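Local coordinates for putative peptidase (Chlamydophila abortus, PDB 3CE2), which is a putative zinc metallopeptidase of the M3B (PepF-like) family that probably cleaves small bioactive peptides, at residues K297-K302 and E511-D516; S292-K297 and K601-L606. All coordinates share one frame; numbering follows the deposited sequence.

Contact 1 of 2, residues K297-K302 and E511-D516; sequences KYFSIK and EIITFD
Phe299 meets Ile512 and Ile513 in an apolar contact between a helix and a loop. CB of Phe299 lies 3.7 Å from CG1 of Ile512. The two side chains cross at about a right angle. The branch methyl CG2 of Ile512 comes to the edge of the Phe299 ring, near its plane, 4.0 Å from CD2. CG1 of Ile512 stands anti to the backbone N (chi1 -177°), which leaves CG2 between the N and the carbonyl carbon, and both branches reach Phe299. Ile513 adds its end methyl, CD1, 4.2 Å from CD2 of Phe299.

Residues 297-302 belong to helix 292-306 of the largely helical M3 peptidase fold. Residues 511-516 lie in the loop that leads from helix 494-509 to helix 536-553. Around the pair, the Phe299 ring also meets the ring of Phe311, and its side chain touches Tyr509.

Ser300 adds one loose van der Waals approach, OG to CD1 of Ile512 at 4.0 Å. Its hydrogen bond goes back to the carbonyl O of Thr296 on its own helix.

A bound zinc ion held by Asp310 and His312 is nearby, about 9 Å from the side chain of Ile513. In the same loop, OD2 of Asp516 accepts a hydrogen bond from ND1 of His312, which probably helps to hold this zinc ligand in place.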
loop_
_atom_site.group_PDB
_atom_site.type_symbol
_atom_site.label_atom_id
_atom_site.label_comp_id
_atom_site.label_asym_id
_atom_site.label_seq_id
_atom_site.Cartn_x
_atom_site.Cartn_y
_atom_site.Cartn_z
ATOM N N LYS A 297 0.822 10.043 -25.521
ATOM C CA LYS A 297 -0.538 10.497 -25.861
ATOM C C LYS A 297 -1.102 11.441 -24.823
ATOM O O LYS A 297 -1.495 12.559 -25.151
ATOM C CB LYS A 297 -1.514 9.328 -26.029
ATOM C CG LYS A 297 -1.774 8.916 -27.459
ATOM C CD LYS A 297 -2.504 7.569 -27.518
ATOM C CE LYS A 297 -2.759 7.119 -28.967
ATOM N NZ LYS A 297 -2.919 5.643 -29.071
ATOM N N TYR A 298 -1.135 10.975 -23.572
ATOM C CA TYR A 298 -1.808 11.692 -22.487
ATOM C C TYR A 298 -1.214 13.050 -22.248
ATOM O O TYR A 298 -1.948 14.030 -22.196
ATOM C CB TYR A 298 -1.781 10.910 -21.165
ATOM C CG TYR A 298 -2.393 11.682 -20.005
ATOM C CD1 TYR A 298 -3.645 12.295 -20.131
ATOM C CD2 TYR A 298 -1.721 11.799 -18.778
ATOM C CE1 TYR A 298 -4.217 13.003 -19.072
ATOM C CE2 TYR A 298 -2.283 12.509 -17.710
ATOM C CZ TYR A 298 -3.531 13.103 -17.868
ATOM O OH TYR A 298 -4.090 13.785 -16.824
ATOM N N PHE A 299 0.110 13.109 -22.100
ATOM C CA PHE A 299 0.785 14.383 -21.877
ATOM C C PHE A 299 0.610 15.422 -22.991
ATOM O O PHE A 299 0.533 16.609 -22.699
ATOM C CB PHE A 299 2.260 14.183 -21.541
ATOM C CG PHE A 299 2.498 13.570 -20.189
ATOM C CD1 PHE A 299 1.456 13.460 -19.261
ATOM C CD2 PHE A 299 3.771 13.138 -19.823
ATOM C CE1 PHE A 299 1.661 12.897 -17.999
ATOM C CE2 PHE A 299 3.999 12.568 -18.557
ATOM C CZ PHE A 299 2.933 12.448 -17.643
ATOM N N SER A 300 0.529 15.013 -24.258
ATOM C CA SER A 300 0.326 16.017 -25.318
ATOM C C SER A 300 -1.051 16.625 -25.193
ATOM O O SER A 300 -1.250 17.810 -25.476
ATOM C CB SER A 300 0.451 15.424 -26.710
ATOM O OG SER A 300 1.118 14.193 -26.652
ATOM N N ILE A 301 -2.023 15.816 -24.802
ATOM C CA ILE A 301 -3.325 16.392 -24.569
ATOM C C ILE A 301 -3.163 17.482 -23.536
ATOM O O ILE A 301 -3.642 18.590 -23.717
ATOM C CB ILE A 301 -4.307 15.363 -24.043
ATOM C CG1 ILE A 301 -4.567 14.309 -25.114
ATOM C CG2 ILE A 301 -5.587 16.044 -23.593
ATOM C CD1 ILE A 301 -5.519 13.243 -24.662
ATOM N N LYS A 302 -2.468 17.171 -22.446
ATOM C CA LYS A 302 -2.226 18.165 -21.400
ATOM C C LYS A 302 -1.495 19.374 -21.967
ATOM O O LYS A 302 -1.899 20.495 -21.701
ATOM C CB LYS A 302 -1.465 17.577 -20.207
ATOM C CG LYS A 302 -2.342 16.894 -19.176
ATOM C CD LYS A 302 -1.681 16.972 -17.784
ATOM C CE LYS A 302 -2.673 16.775 -16.642
ATOM N NZ LYS A 302 -1.985 16.839 -15.334
ATOM N N GLU A 511 9.693 10.893 -25.854
ATOM C CA GLU A 511 8.925 11.432 -26.963
ATOM C C GLU A 511 8.082 12.633 -26.596
ATOM O O GLU A 511 7.412 13.178 -27.454
ATOM C CB GLU A 511 8.016 10.360 -27.590
ATOM C CG GLU A 511 8.760 9.165 -28.182
ATOM C CD GLU A 511 9.927 9.584 -29.067
ATOM O OE1 GLU A 511 9.683 10.091 -30.186
ATOM O OE2 GLU A 511 11.091 9.403 -28.643
ATOM N N ILE A 512 8.057 13.056 -25.342
ATOM C CA ILE A 512 7.124 14.144 -25.019
ATOM C C ILE A 512 7.716 15.206 -24.108
ATOM O O ILE A 512 7.397 16.383 -24.237
ATOM C CB ILE A 512 5.794 13.606 -24.421
ATOM C CG1 ILE A 512 4.800 14.732 -24.161
ATOM C CG2 ILE A 512 6.058 12.856 -23.115
ATOM C CD1 ILE A 512 4.612 15.701 -25.317
ATOM N N ILE A 513 8.571 14.785 -23.179
ATOM C CA ILE A 513 9.071 15.679 -22.138
ATOM C C ILE A 513 10.340 16.380 -22.586
ATOM O O ILE A 513 11.249 15.753 -23.141
ATOM C CB ILE A 513 9.364 14.911 -20.811
ATOM C CG1 ILE A 513 8.070 14.365 -20.211
ATOM C CG2 ILE A 513 10.016 15.843 -19.785
ATOM C CD1 ILE A 513 7.251 15.435 -19.535
ATOM N N THR A 514 10.411 17.679 -22.323
ATOM C CA THR A 514 11.656 18.390 -22.471
ATOM C C THR A 514 12.371 18.368 -21.117
ATOM O O THR A 514 11.815 18.799 -20.111
ATOM C CB THR A 514 11.375 19.830 -22.878
ATOM O OG1 THR A 514 10.685 19.837 -24.138
ATOM C CG2 THR A 514 12.686 20.670 -22.926
ATOM N N PHE A 515 13.590 17.857 -21.090
ATOM C CA PHE A 515 14.328 17.738 -19.844
ATOM C C PHE A 515 14.913 19.053 -19.396
ATOM O O PHE A 515 15.218 19.898 -20.212
ATOM C CB PHE A 515 15.441 16.699 -19.968
ATOM C CG PHE A 515 14.934 15.320 -20.203
ATOM C CD1 PHE A 515 13.578 15.037 -20.058
ATOM C CD2 PHE A 515 15.795 14.293 -20.538
ATOM C CE1 PHE A 515 13.073 13.758 -20.264
ATOM C CE2 PHE A 515 15.295 12.994 -20.752
ATOM C CZ PHE A 515 13.917 12.742 -20.614
ATOM N N ASP A 516 15.033 19.240 -18.087
ATOM C CA ASP A 516 15.797 20.354 -17.568
ATOM C C ASP A 516 17.169 19.822 -17.220
ATOM O O ASP A 516 17.381 18.620 -17.258
ATOM C CB ASP A 516 15.106 20.985 -16.378
ATOM C CG ASP A 516 13.864 21.739 -16.775
ATOM O OD1 ASP A 516 13.943 22.982 -16.985
ATOM O OD2 ASP A 516 12.806 21.085 -16.886
#

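Contact 2 of 2, residues S292-K297 and K601-L606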
loop_
_atom_site.group_PDB
_atom_site.type_symbol
_atom_site.label_atom_id
_atom_site.label_comp_id
_atom_site.label_asym_id
_atom_site.label_seq_id
_atom_site.Cartn_x
_atom_site.Cartn_y
_atom_site.Cartn_z
ATOM N N SER A 292 5.052 3.064 -23.495
ATOM C CA SER A 292 5.461 4.447 -23.277
ATOM C C SER A 292 4.615 5.403 -24.089
ATOM O O SER A 292 4.312 6.523 -23.628
ATOM C CB SER A 292 6.957 4.665 -23.552
ATOM O OG SER A 292 7.487 3.795 -24.552
ATOM N N SER A 293 4.206 4.961 -25.281
ATOM C CA SER A 293 3.389 5.808 -26.157
ATOM C C SER A 293 2.135 6.307 -25.441
ATOM O O SER A 293 1.587 7.357 -25.775
ATOM C CB SER A 293 3.026 5.090 -27.459
ATOM O OG SER A 293 2.317 3.881 -27.209
ATOM N N LEU A 294 1.682 5.563 -24.438
ATOM C CA LEU A 294 0.495 6.005 -23.735
ATOM C C LEU A 294 0.799 7.258 -22.933
ATOM O O LEU A 294 -0.026 8.154 -22.844
ATOM C CB LEU A 294 -0.092 4.891 -22.870
ATOM C CG LEU A 294 -1.113 4.007 -23.594
ATOM C CD1 LEU A 294 -1.964 3.284 -22.608
ATOM C CD2 LEU A 294 -2.015 4.820 -24.497
ATOM N N ILE A 295 2.001 7.332 -22.373
ATOM C CA ILE A 295 2.450 8.553 -21.726
ATOM C C ILE A 295 2.446 9.653 -22.778
ATOM O O ILE A 295 1.803 10.691 -22.601
ATOM C CB ILE A 295 3.869 8.387 -21.086
ATOM C CG1 ILE A 295 3.818 7.462 -19.877
ATOM C CG2 ILE A 295 4.450 9.712 -20.632
ATOM C CD1 ILE A 295 5.182 6.955 -19.492
ATOM N N THR A 296 3.133 9.414 -23.892
ATOM C CA THR A 296 3.180 10.411 -24.958
ATOM C C THR A 296 1.785 10.932 -25.291
ATOM O O THR A 296 1.574 12.137 -25.312
ATOM C CB THR A 296 3.790 9.840 -26.216
ATOM O OG1 THR A 296 4.946 9.063 -25.879
ATOM C CG2 THR A 296 4.181 10.937 -27.124
ATOM N N LYS A 297 0.822 10.043 -25.521
ATOM C CA LYS A 297 -0.538 10.497 -25.861
ATOM C C LYS A 297 -1.102 11.441 -24.823
ATOM O O LYS A 297 -1.495 12.559 -25.151
ATOM C CB LYS A 297 -1.514 9.328 -26.029
ATOM C CG LYS A 297 -1.774 8.916 -27.459
ATOM C CD LYS A 297 -2.504 7.569 -27.518
ATOM C CE LYS A 297 -2.759 7.119 -28.967
ATOM N NZ LYS A 297 -2.919 5.643 -29.071
ATOM N N LYS A 601 -9.234 4.008 -23.354
ATOM C CA LYS A 601 -10.577 4.504 -23.527
ATOM C C LYS A 601 -10.705 5.881 -22.910
ATOM O O LYS A 601 -11.344 6.768 -23.471
ATOM C CB LYS A 601 -11.589 3.569 -22.900
ATOM C CG LYS A 601 -12.974 3.899 -23.313
ATOM C CD LYS A 601 -13.989 3.315 -22.374
ATOM C CE LYS A 601 -15.352 3.919 -22.690
ATOM N NZ LYS A 601 -16.243 3.977 -21.510
ATOM N N LYS A 602 -10.080 6.062 -21.754
ATOM C CA LYS A 602 -10.231 7.300 -21.002
ATOM C C LYS A 602 -9.454 8.420 -21.689
ATOM O O LYS A 602 -9.912 9.565 -21.730
ATOM C CB LYS A 602 -9.722 7.112 -19.576
ATOM C CG LYS A 602 -10.601 6.261 -18.712
ATOM C CD LYS A 602 -11.673 7.064 -18.052
ATOM C CE LYS A 602 -12.631 6.180 -17.290
ATOM N NZ LYS A 602 -13.661 5.708 -18.249
ATOM N N ILE A 603 -8.280 8.092 -22.234
ATOM C CA ILE A 603 -7.509 9.091 -22.960
ATOM C C ILE A 603 -8.318 9.595 -24.153
ATOM O O ILE A 603 -8.330 10.787 -24.429
ATOM C CB ILE A 603 -6.150 8.549 -23.432
ATOM C CG1 ILE A 603 -5.264 8.226 -22.229
ATOM C CG2 ILE A 603 -5.456 9.548 -24.338
ATOM C CD1 ILE A 603 -3.918 7.690 -22.599
ATOM N N GLN A 604 -9.014 8.687 -24.836
ATOM C CA GLN A 604 -9.836 9.070 -25.985
ATOM C C GLN A 604 -11.036 9.897 -25.585
ATOM O O GLN A 604 -11.334 10.880 -26.246
ATOM C CB GLN A 604 -10.292 7.858 -26.793
ATOM C CG GLN A 604 -9.210 7.269 -27.682
ATOM C CD GLN A 604 -9.588 5.872 -28.197
ATOM O OE1 GLN A 604 -8.763 5.173 -28.803
ATOM N NE2 GLN A 604 -10.838 5.463 -27.952
ATOM N N GLU A 605 -11.733 9.529 -24.510
ATOM C CA GLU A 605 -12.824 10.404 -24.041
ATOM C C GLU A 605 -12.303 11.816 -23.839
ATOM O O GLU A 605 -12.904 12.770 -24.297
ATOM C CB GLU A 605 -13.441 9.925 -22.730
ATOM C CG GLU A 605 -14.171 8.609 -22.804
ATOM C CD GLU A 605 -14.928 8.303 -21.518
ATOM O OE1 GLU A 605 -15.307 9.269 -20.816
ATOM O OE2 GLU A 605 -15.154 7.105 -21.216
ATOM N N LEU A 606 -11.165 11.937 -23.158
ATOM C CA LEU A 606 -10.624 13.243 -22.791
ATOM C C LEU A 606 -10.242 14.009 -24.038
ATOM O O LEU A 606 -10.529 15.208 -24.174
ATOM C CB LEU A 606 -9.391 13.087 -21.899
ATOM C CG LEU A 606 -8.679 14.410 -21.582
ATOM C CD1 LEU A 606 -9.552 15.293 -20.721
ATOM C CD2 LEU A 606 -7.341 14.194 -20.905
#
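Ile603 has CG1 anti to its carbonyl carbon (chi1 -65°), and chi2 of 180° extends the chain, so that CD1 reaches out to Leu294. Leu294 sets off at an angle to the other helix, but its end turns back so that CD2 comes closer. The two methyls, CD2 of Leu294 and CD1 of Ile603, are 3.9 Å apart. The side chains run at a slant to one another. The same CD1 of Ile603 is also 3.9 Å from the backbone O of Leu294, so it touches both the side chain and the main chain of one residue.

Lys297, an exposed residue, adds a looser approach at the border of the contact. Its CB lies 4.3 Å from CG2 of Ile603, the other branch of the isoleucine. The amine end of Lys297 has a long, weak ion pair with Glu600, just before residues 601-606.

This is a helix-helix contact away from the annotated zinc sites. It joins helix 292-306 to helix 590-607, the last helix of the model, in the mostly helical M3 peptidase fold. Ile603 reaches further along the first helix and also touches Tyr298 and Ile301. On another side of helix 292-306, Ile295 packs on Phe466 and Phe470 of helix 451-487.

The charged groups of residues 601-606 form a network of their own. NZ of Lys601 is 3.3 Å from OE2 of Glu605 in a salt bridge whose hydrogen bond is weak. NZ of Lys602 makes a longer bridge, 3.6 Å, to the same OE2 of Glu605. Lys602 also makes a salt bridge with Asp442 and a cation-pi contact with Phe598.

After a long run of helices from the N terminus, the chain enters helix 292-306, which supplies one side of both contacts. It passes Asp310 and His312, then the helix carrying His402 and His406, and later helix 494-509, before residues 511-516 return to close the loop of contact 1. Helix 590-607 then closes the wider loop of contact 2, with contact 1 nested inside it. Lys297 lies in both residue ranges but touches across only in contact 2. The contact centres are about 11 Å apart. They also touch directly: CG2 of Ile301 lies 3.7 Å from CD2 of Leu606, and Glu511 packs on Thr296. Together they tie helix 292-306 to the loop near a zinc site and to the C-terminal helix.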